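Local coordinates for KLLA0E08119p (Kluyveromyces lactis, PDB 3VA7), which probably carboxylates urea to urea-1-carboxylate with ATP and bicarbonate through a covalently attached biotin, as the urea carboxylase part of a longer bifunctional enzyme, at residues 679-684 with 708-713; 928-933 with 1098-1103; 107-112 with 129-134. All coordinates share one frame; numbering follows the deposited sequence.

How the contacts relate
From the N terminus, contact 3 comes first: it closes a 16-residue crossover carrying helix 118-125 and pairs two neighbouring strands of the parallel sheet in the biotin carboxylase part. Contact 1 follows, closing a 23-residue loop that includes strand 701-705, and fastens helix 680-688 to an irregular segment of the carboxyltransferase A and B region. Contact 2 spans 164 residues, joining strand 922-934, in the carboxyltransferase C and D region, to the later strand 1101-1108. The three lie in series, neither nested nor crossed. Between centres, contact 2 is about 44 Å from contact 1 and about 42 Å from contact 3; contacts 1 and 3, on opposite sides of the chain's centre, are about 80 Å apart.

Contact 1: 679-684 with 708-713; sequences KEEYIE and KPKWAR
Tyr682 lies with one ring face against Pro709: the CA of Pro709 stands 3.4 Å from the Tyr682 ring centroid and 6° off the ring normal, a CH-pi contact. Beside it, Tyr682 CE2 and Pro709 CB approach to 3.8 Å, the two side chains running alongside in the same direction. CG of Tyr682 is anti to its backbone N (chi1 -172°), which carries the ring away from the helix backbone and over the proline; its hydroxyl is then hydrogen-bonded to Pro707 O. With an alanine in place of Tyr682, Pro709 CA would probably lose its aromatic cover and Pro707 O its hydroxyl partner.

Three residues earlier, Lys679 N donates to Lys710 O at 2.9 Å in a nearly straight bond (170°). The aliphatic part of Lys710 crosses that of Lys679 at about a right angle, Lys679 CD to Lys710 CB being 3.9 Å. Glu681 OE2 and Lys710 NZ are 4.0 Å apart, opposite charges too distant for a salt bridge.

In this carboxyltransferase A and B region, helix 680-688 rests on the loop between strands 701-705 and 725-730, while Phe738 of strand 735-739 touches Tyr682, Pro709 and Trp711.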
loop_
_atom_site.group_PDB
_atom_site.type_symbol
_atom_site.label_atom_id
_atom_site.label_comp_id
_atom_site.label_asym_id
_atom_site.label_seq_id
_atom_site.Cartn_x
_atom_site.Cartn_y
_atom_site.Cartn_z
ATOM N N LYS A 679 -12.525 -39.599 7.230
ATOM C CA LYS A 679 -12.488 -41.054 7.140
ATOM C C LYS A 679 -11.178 -41.551 6.533
ATOM O O LYS A 679 -10.651 -40.927 5.591
ATOM C CB LYS A 679 -13.688 -41.613 6.369
ATOM C CG LYS A 679 -14.893 -41.751 7.259
ATOM C CD LYS A 679 -16.163 -42.055 6.478
ATOM C CE LYS A 679 -17.402 -41.816 7.375
ATOM N NZ LYS A 679 -17.011 -41.880 8.866
ATOM N N GLU A 680 -10.655 -42.651 7.104
ATOM C CA GLU A 680 -9.552 -43.460 6.538
ATOM C C GLU A 680 -9.502 -43.462 5.024
ATOM O O GLU A 680 -8.505 -43.042 4.457
ATOM C CB GLU A 680 -9.647 -44.919 7.000
ATOM C CG GLU A 680 -8.733 -45.336 8.170
ATOM C CD GLU A 680 -7.283 -45.346 7.752
ATOM O OE1 GLU A 680 -6.414 -44.736 8.458
ATOM O OE2 GLU A 680 -7.044 -45.952 6.672
ATOM N N GLU A 681 -10.561 -43.939 4.361
ATOM C CA GLU A 681 -10.500 -44.068 2.890
ATOM C C GLU A 681 -10.301 -42.729 2.207
ATOM O O GLU A 681 -9.556 -42.630 1.208
ATOM C CB GLU A 681 -11.645 -44.885 2.258
ATOM C CG GLU A 681 -13.059 -44.573 2.696
ATOM C CD GLU A 681 -14.109 -45.073 1.674
ATOM O OE1 GLU A 681 -15.274 -45.305 2.099
ATOM O OE2 GLU A 681 -13.780 -45.242 0.451
ATOM N N TYR A 682 -10.919 -41.685 2.757
ATOM C CA TYR A 682 -10.715 -40.377 2.157
ATOM C C TYR A 682 -9.244 -39.899 2.202
ATOM O O TYR A 682 -8.735 -39.350 1.199
ATOM C CB TYR A 682 -11.716 -39.303 2.608
ATOM C CG TYR A 682 -11.491 -38.095 1.764
ATOM C CD1 TYR A 682 -11.867 -38.087 0.419
ATOM C CD2 TYR A 682 -10.797 -36.993 2.271
ATOM C CE1 TYR A 682 -11.607 -37.001 -0.392
ATOM C CE2 TYR A 682 -10.519 -35.881 1.452
ATOM C CZ TYR A 682 -10.931 -35.895 0.120
ATOM O OH TYR A 682 -10.662 -34.798 -0.666
ATOM N N ILE A 683 -8.570 -40.132 3.336
ATOM C CA ILE A 683 -7.108 -39.946 3.417
ATOM C C ILE A 683 -6.322 -40.730 2.340
ATOM O O ILE A 683 -5.405 -40.188 1.683
ATOM C CB ILE A 683 -6.555 -40.322 4.803
ATOM C CG1 ILE A 683 -7.367 -39.621 5.911
ATOM C CG2 ILE A 683 -5.072 -40.020 4.850
ATOM C CD1 ILE A 683 -6.858 -39.881 7.382
ATOM N N GLU A 684 -6.672 -42.003 2.164
ATOM C CA GLU A 684 -6.137 -42.778 1.047
ATOM C C GLU A 684 -6.447 -42.093 -0.269
ATOM O O GLU A 684 -5.509 -41.790 -1.022
ATOM C CB GLU A 684 -6.688 -44.207 0.987
ATOM C CG GLU A 684 -6.971 -44.851 2.331
ATOM C CD GLU A 684 -7.250 -46.349 2.187
ATOM O OE1 GLU A 684 -7.141 -46.848 1.028
ATOM O OE2 GLU A 684 -7.559 -47.016 3.224
ATOM N N LYS A 708 -14.328 -35.599 -3.320
ATOM C CA LYS A 708 -15.000 -34.889 -2.251
ATOM C C LYS A 708 -14.749 -35.585 -0.948
ATOM O O LYS A 708 -14.663 -36.763 -0.932
ATOM C CB LYS A 708 -16.504 -34.787 -2.557
ATOM C CG LYS A 708 -16.808 -34.047 -3.875
ATOM C CD LYS A 708 -16.101 -32.647 -4.005
ATOM C CE LYS A 708 -16.130 -32.100 -5.444
ATOM N NZ LYS A 708 -17.513 -32.169 -6.089
ATOM N N PRO A 709 -14.624 -34.856 0.165
ATOM C CA PRO A 709 -14.260 -35.515 1.458
ATOM C C PRO A 709 -15.331 -36.340 2.137
ATOM O O PRO A 709 -16.529 -36.073 1.985
ATOM C CB PRO A 709 -13.883 -34.342 2.388
ATOM C CG PRO A 709 -13.659 -33.175 1.475
ATOM C CD PRO A 709 -14.550 -33.389 0.258
ATOM N N LYS A 710 -14.890 -37.328 2.901
ATOM C CA LYS A 710 -15.803 -38.037 3.746
ATOM C C LYS A 710 -15.373 -37.707 5.146
ATOM O O LYS A 710 -14.234 -37.958 5.547
ATOM C CB LYS A 710 -15.782 -39.554 3.472
ATOM C CG LYS A 710 -15.711 -39.958 2.004
ATOM C CD LYS A 710 -15.529 -41.445 1.882
ATOM C CE LYS A 710 -16.394 -42.007 0.766
ATOM N NZ LYS A 710 -15.743 -41.893 -0.529
ATOM N N TRP A 711 -16.284 -37.091 5.869
ATOM C CA TRP A 711 -15.990 -36.533 7.158
ATOM C C TRP A 711 -16.229 -37.506 8.325
ATOM O O TRP A 711 -17.131 -38.322 8.304
ATOM C CB TRP A 711 -16.797 -35.252 7.340
ATOM C CG TRP A 711 -16.503 -34.231 6.297
ATOM C CD1 TRP A 711 -17.325 -33.842 5.267
ATOM C CD2 TRP A 711 -15.298 -33.471 6.147
ATOM N NE1 TRP A 711 -16.720 -32.869 4.507
ATOM C CE2 TRP A 711 -15.478 -32.614 5.025
ATOM C CE3 TRP A 711 -14.098 -33.391 6.873
ATOM C CZ2 TRP A 711 -14.500 -31.702 4.610
ATOM C CZ3 TRP A 711 -13.111 -32.472 6.446
ATOM C CH2 TRP A 711 -13.318 -31.657 5.318
ATOM N N ALA A 712 -15.400 -37.402 9.349
ATOM C CA ALA A 712 -15.483 -38.283 10.490
ATOM C C ALA A 712 -16.474 -37.730 11.443
ATOM O O ALA A 712 -16.920 -38.433 12.305
ATOM C CB ALA A 712 -14.100 -38.444 11.177
ATOM N N ARG A 713 -16.783 -36.451 11.339
ATOM C CA ARG A 713 -17.732 -35.822 12.248
ATOM C C ARG A 713 -18.937 -35.448 11.403
ATOM O O ARG A 713 -18.836 -35.366 10.164
ATOM C CB ARG A 713 -17.138 -34.575 12.936
ATOM C CG ARG A 713 -15.845 -34.766 13.700
ATOM C CD ARG A 713 -15.397 -33.443 14.298
ATOM N NE ARG A 713 -15.094 -32.466 13.256
ATOM C CZ ARG A 713 -14.775 -31.179 13.444
ATOM N NH1 ARG A 713 -14.693 -30.663 14.648
ATOM N NH2 ARG A 713 -14.543 -30.384 12.401
#

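Contact 2: 928-933 with 1098-1103; sequences FKLPMA and FKIDVE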
loop_
_atom_site.group_PDB
_atom_site.type_symbol
_atom_site.label_atom_id
_atom_site.label_comp_id
_atom_site.label_asym_id
_atom_site.label_seq_id
_atom_site.Cartn_x
_atom_site.Cartn_y
_atom_site.Cartn_z
ATOM N N PHE A 928 -12.088 -1.304 22.149
ATOM C CA PHE A 928 -12.363 -0.549 20.944
ATOM C C PHE A 928 -13.879 -0.435 20.752
ATOM O O PHE A 928 -14.591 -1.463 20.750
ATOM C CB PHE A 928 -11.747 -1.278 19.725
ATOM C CG PHE A 928 -10.234 -1.112 19.593
ATOM C CD1 PHE A 928 -9.370 -1.817 20.417
ATOM C CD2 PHE A 928 -9.692 -0.222 18.665
ATOM C CE1 PHE A 928 -7.942 -1.656 20.324
ATOM C CE2 PHE A 928 -8.275 -0.050 18.568
ATOM C CZ PHE A 928 -7.403 -0.794 19.399
ATOM N N LYS A 929 -14.367 0.793 20.562
ATOM C CA LYS A 929 -15.746 1.004 20.139
ATOM C C LYS A 929 -15.804 1.485 18.693
ATOM O O LYS A 929 -15.355 2.619 18.356
ATOM C CB LYS A 929 -16.433 1.994 21.083
ATOM C CG LYS A 929 -16.988 1.268 22.308
ATOM C CD LYS A 929 -17.133 2.169 23.483
ATOM C CE LYS A 929 -17.573 1.315 24.683
ATOM N NZ LYS A 929 -17.647 2.203 25.880
ATOM N N LEU A 930 -16.351 0.632 17.832
ATOM C CA LEU A 930 -16.198 0.831 16.405
ATOM C C LEU A 930 -17.545 0.969 15.684
ATOM O O LEU A 930 -18.453 0.135 15.898
ATOM C CB LEU A 930 -15.417 -0.371 15.833
ATOM C CG LEU A 930 -13.951 -0.609 16.276
ATOM C CD1 LEU A 930 -13.355 -1.710 15.478
ATOM C CD2 LEU A 930 -13.118 0.665 16.077
ATOM N N PRO A 931 -17.685 1.983 14.805
ATOM C CA PRO A 931 -18.946 2.194 14.106
ATOM C C PRO A 931 -19.201 1.082 13.119
ATOM O O PRO A 931 -18.298 0.696 12.399
ATOM C CB PRO A 931 -18.705 3.486 13.319
ATOM C CG PRO A 931 -17.239 3.556 13.176
ATOM C CD PRO A 931 -16.639 2.912 14.337
ATOM N N MET A 932 -20.429 0.592 13.036
ATOM C CA MET A 932 -20.739 -0.414 12.003
ATOM C C MET A 932 -22.107 -0.158 11.339
ATOM O O MET A 932 -23.165 0.020 12.006
ATOM C CB MET A 932 -20.640 -1.819 12.609
ATOM C CG MET A 932 -20.898 -2.941 11.641
ATOM S SD MET A 932 -21.948 -4.227 12.414
ATOM C CE MET A 932 -23.492 -3.628 11.860
ATOM N N ALA A 933 -22.077 -0.119 10.022
ATOM C CA ALA A 933 -23.295 -0.201 9.216
ATOM C C ALA A 933 -23.855 -1.645 9.059
ATOM O O ALA A 933 -23.217 -2.528 8.480
ATOM C CB ALA A 933 -23.078 0.456 7.893
ATOM N N PHE A 1098 -10.172 10.707 11.993
ATOM C CA PHE A 1098 -11.223 10.068 12.766
ATOM C C PHE A 1098 -10.671 9.492 14.076
ATOM O O PHE A 1098 -9.738 8.728 14.098
ATOM C CB PHE A 1098 -11.943 8.996 11.922
ATOM C CG PHE A 1098 -12.932 8.176 12.711
ATOM C CD1 PHE A 1098 -14.196 8.689 13.039
ATOM C CD2 PHE A 1098 -12.606 6.907 13.155
ATOM C CE1 PHE A 1098 -15.084 7.955 13.764
ATOM C CE2 PHE A 1098 -13.514 6.168 13.897
ATOM C CZ PHE A 1098 -14.743 6.688 14.207
ATOM N N LYS A 1099 -11.304 9.837 15.174
ATOM C CA LYS A 1099 -10.822 9.558 16.504
ATOM C C LYS A 1099 -11.391 8.235 16.997
ATOM O O LYS A 1099 -12.480 8.147 17.573
ATOM C CB LYS A 1099 -11.182 10.744 17.406
ATOM C CG LYS A 1099 -11.156 10.470 18.907
ATOM C CD LYS A 1099 -9.767 10.478 19.504
ATOM C CE LYS A 1099 -9.909 10.432 21.054
ATOM N NZ LYS A 1099 -8.800 11.094 21.859
ATOM N N ILE A 1100 -10.615 7.195 16.793
ATOM C CA ILE A 1100 -10.983 5.892 17.284
ATOM C C ILE A 1100 -11.168 5.860 18.787
ATOM O O ILE A 1100 -10.317 6.322 19.520
ATOM C CB ILE A 1100 -9.961 4.838 16.885
ATOM C CG1 ILE A 1100 -9.663 5.003 15.399
ATOM C CG2 ILE A 1100 -10.505 3.422 17.259
ATOM C CD1 ILE A 1100 -9.326 3.784 14.738
ATOM N N ASP A 1101 -12.274 5.275 19.230
ATOM C CA ASP A 1101 -12.587 5.278 20.618
ATOM C C ASP A 1101 -11.927 4.071 21.208
ATOM O O ASP A 1101 -12.446 2.948 21.106
ATOM C CB ASP A 1101 -14.126 5.326 20.845
ATOM C CG ASP A 1101 -14.546 5.205 22.354
ATOM O OD1 ASP A 1101 -15.699 5.577 22.673
ATOM O OD2 ASP A 1101 -13.776 4.720 23.226
ATOM N N VAL A 1102 -10.785 4.304 21.835
ATOM C CA VAL A 1102 -10.014 3.260 22.497
ATOM C C VAL A 1102 -9.672 3.640 23.906
ATOM O O VAL A 1102 -9.103 4.702 24.133
ATOM C CB VAL A 1102 -8.576 3.055 21.860
ATOM C CG1 VAL A 1102 -8.216 1.607 21.917
ATOM C CG2 VAL A 1102 -8.462 3.604 20.452
ATOM N N GLU A 1103 -9.914 2.720 24.825
ATOM C CA GLU A 1103 -9.509 2.862 26.217
ATOM C C GLU A 1103 -8.633 1.720 26.691
ATOM O O GLU A 1103 -9.015 0.566 26.579
ATOM C CB GLU A 1103 -10.748 2.947 27.139
ATOM C CG GLU A 1103 -11.560 4.224 26.929
ATOM C CD GLU A 1103 -10.718 5.508 27.124
ATOM O OE1 GLU A 1103 -9.854 5.509 28.042
ATOM O OE2 GLU A 1103 -10.918 6.503 26.379
HETATM O O HOH W 1 -14.225 4.771 17.142
#
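Val1102 places its CG1 methyl over the centre of the Phe928 ring, 3.6 Å from the centroid and 12° off the normal, a CH-pi contact between side chains that point the same way from an antiparallel non-hydrogen-bonded pair. With CG of Phe928 anti to its carbonyl carbon (chi1 -77°), the ring lies alongside the valine. Ile1100 extends the apolar patch: its CG2 methyl is 4.0 Å from both Phe928 CD2 and Leu930 CD2, bridging two side chains of the opposing strand. At the far end, Pro931 CG meets Phe1098 CZ at 4.1 Å, the two coming from opposite directions.

Farther out, Lys929 N donates to Asp1101 O at 2.9 Å and 172°. The return link runs through a water, which donates to Lys929 O at 2.7 Å and accepts from Asp1101 N at 2.9 Å. Beyond it, the Lys929 and Asp1101 side chains lie side by side, their charged ends not meeting.

Strand 922-934, in the carboxyltransferase C and D region, also pairs with strand 1075-1081 through Phe928 and Leu930. One direct bond and one water link are consistent with strand 1101-1108 beginning to part here, where apolar contact probably contributes much of the association.

Contact 3: 107-112 with 129-134; sequences IIPGYG and IVFVGP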
loop_
_atom_site.group_PDB
_atom_site.type_symbol
_atom_site.label_atom_id
_atom_site.label_comp_id
_atom_site.label_asym_id
_atom_site.label_seq_id
_atom_site.Cartn_x
_atom_site.Cartn_y
_atom_site.Cartn_z
ATOM N N ILE A 107 -6.502 39.840 4.905
ATOM C CA ILE A 107 -6.295 38.673 4.056
ATOM C C ILE A 107 -4.911 38.730 3.431
ATOM O O ILE A 107 -4.497 39.765 2.887
ATOM C CB ILE A 107 -7.337 38.577 2.943
ATOM C CG1 ILE A 107 -8.746 38.535 3.539
ATOM C CG2 ILE A 107 -7.053 37.376 2.049
ATOM C CD1 ILE A 107 -9.827 38.897 2.523
ATOM N N ILE A 108 -4.170 37.641 3.570
ATOM C CA ILE A 108 -2.879 37.572 2.967
ATOM C C ILE A 108 -3.028 36.479 1.930
ATOM O O ILE A 108 -3.513 35.384 2.239
ATOM C CB ILE A 108 -1.742 37.359 3.987
ATOM C CG1 ILE A 108 -0.385 37.245 3.287
ATOM C CG2 ILE A 108 -2.003 36.144 4.825
ATOM C CD1 ILE A 108 0.810 37.330 4.205
ATOM N N PRO A 109 -2.645 36.799 0.674
ATOM C CA PRO A 109 -2.994 35.995 -0.494
ATOM C C PRO A 109 -1.985 34.945 -0.926
ATOM O O PRO A 109 -2.361 34.031 -1.681
ATOM C CB PRO A 109 -3.122 37.041 -1.588
ATOM C CG PRO A 109 -2.151 38.094 -1.188
ATOM C CD PRO A 109 -1.992 38.070 0.296
ATOM N N GLY A 110 -0.731 35.048 -0.483
ATOM C CA GLY A 110 0.323 34.191 -1.031
ATOM C C GLY A 110 0.756 34.671 -2.409
ATOM O O GLY A 110 0.947 35.892 -2.631
ATOM N N TYR A 111 0.960 33.688 -3.278
ATOM C CA TYR A 111 1.204 33.809 -4.722
ATOM C C TYR A 111 0.383 32.774 -5.487
ATOM O O TYR A 111 0.046 31.724 -4.933
ATOM C CB TYR A 111 2.670 33.575 -5.064
ATOM C CG TYR A 111 3.387 32.586 -4.185
ATOM C CD1 TYR A 111 3.146 31.205 -4.273
ATOM C CD2 TYR A 111 4.313 33.026 -3.258
ATOM C CE1 TYR A 111 3.811 30.298 -3.437
ATOM C CE2 TYR A 111 4.988 32.140 -2.436
ATOM C CZ TYR A 111 4.748 30.785 -2.538
ATOM O OH TYR A 111 5.478 29.942 -1.713
ATOM N N GLY A 112 0.091 33.058 -6.766
ATOM C CA GLY A 112 -0.957 32.353 -7.495
ATOM C C GLY A 112 -2.286 32.947 -7.072
ATOM O O GLY A 112 -2.325 33.934 -6.334
ATOM N N ILE A 129 -11.646 44.939 4.882
ATOM C CA ILE A 129 -10.646 43.921 5.129
ATOM C C ILE A 129 -9.312 44.352 4.492
ATOM O O ILE A 129 -9.238 44.614 3.295
ATOM C CB ILE A 129 -11.104 42.569 4.572
ATOM C CG1 ILE A 129 -12.400 42.111 5.226
ATOM C CG2 ILE A 129 -10.090 41.502 4.830
ATOM C CD1 ILE A 129 -13.110 41.007 4.385
ATOM N N VAL A 130 -8.257 44.420 5.300
ATOM C CA VAL A 130 -6.932 44.806 4.809
ATOM C C VAL A 130 -6.237 43.687 4.011
ATOM O O VAL A 130 -5.796 42.738 4.586
ATOM C CB VAL A 130 -6.022 45.206 5.988
ATOM C CG1 VAL A 130 -4.637 45.540 5.483
ATOM C CG2 VAL A 130 -6.627 46.367 6.761
ATOM N N PHE A 131 -6.208 43.793 2.688
ATOM C CA PHE A 131 -5.381 42.990 1.740
ATOM C C PHE A 131 -3.889 43.165 1.986
ATOM O O PHE A 131 -3.375 44.254 1.787
ATOM C CB PHE A 131 -5.643 43.528 0.341
ATOM C CG PHE A 131 -4.837 42.867 -0.740
ATOM C CD1 PHE A 131 -5.173 41.596 -1.198
ATOM C CD2 PHE A 131 -3.777 43.548 -1.356
ATOM C CE1 PHE A 131 -4.441 40.973 -2.246
ATOM C CE2 PHE A 131 -3.054 42.955 -2.411
ATOM C CZ PHE A 131 -3.382 41.661 -2.858
ATOM N N VAL A 132 -3.194 42.105 2.413
ATOM C CA VAL A 132 -1.757 42.214 2.685
ATOM C C VAL A 132 -1.079 42.094 1.342
ATOM O O VAL A 132 -0.781 41.014 0.900
ATOM C CB VAL A 132 -1.268 41.115 3.632
ATOM C CG1 VAL A 132 0.171 41.311 3.976
ATOM C CG2 VAL A 132 -2.099 41.141 4.865
ATOM N N GLY A 133 -0.916 43.215 0.662
ATOM C CA GLY A 133 -0.398 43.241 -0.687
ATOM C C GLY A 133 -0.531 44.658 -1.187
ATOM O O GLY A 133 -1.057 45.517 -0.451
ATOM N N PRO A 134 -0.085 44.913 -2.438
ATOM C CA PRO A 134 -0.217 46.264 -2.999
ATOM C C PRO A 134 -1.643 46.600 -3.465
ATOM O O PRO A 134 -2.512 45.697 -3.591
ATOM C CB PRO A 134 0.770 46.244 -4.148
ATOM C CG PRO A 134 0.770 44.815 -4.589
ATOM C CD PRO A 134 0.552 43.985 -3.378
#
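Ile107 uses both its backbone polar groups to hold the segment 129-134. Its N donates to Val130 O at 3.0 Å, a bent bond of 151° with the donor above the carbonyl plane, and its O accepts from Val132 N at 2.7 Å and 176°. These flank Phe131, the bridge partner of Ile107 in this parallel pairing. Phe131 O takes a weak bond from Gly133 N, which closes an inverse gamma turn centred on Val132. Val132 O accepts a hydrogen bond from a bound glycerol, probably from the crystallisation liquor. Asn38 ND2 donates to Pro109 O, and Val130 is backbone-bonded to Gln105.

Ile129 CG2 meets Ile107 CD1 at 3.5 Å, and Ile108 CB meets Val132 CB at 3.8 Å. With CG anti to the backbone N (chi1 177°), the Phe131 side chain is brought toward segment 107-112 and crosses Pro109 at about a right angle, CE1 3.8 Å from Pro109 CG.

Strands 106-108 and 130-131, the latter outermost, belong to one beta-alpha-beta unit of the biotin carboxylase N-terminal domain. Ile108 makes backbone hydrogen bonds to Leu35 and Ala37, toward strand 33-36; helices 118-125 and 92-101 pack on the Ile107 face, helix 337-345 on Ile108 and Val132.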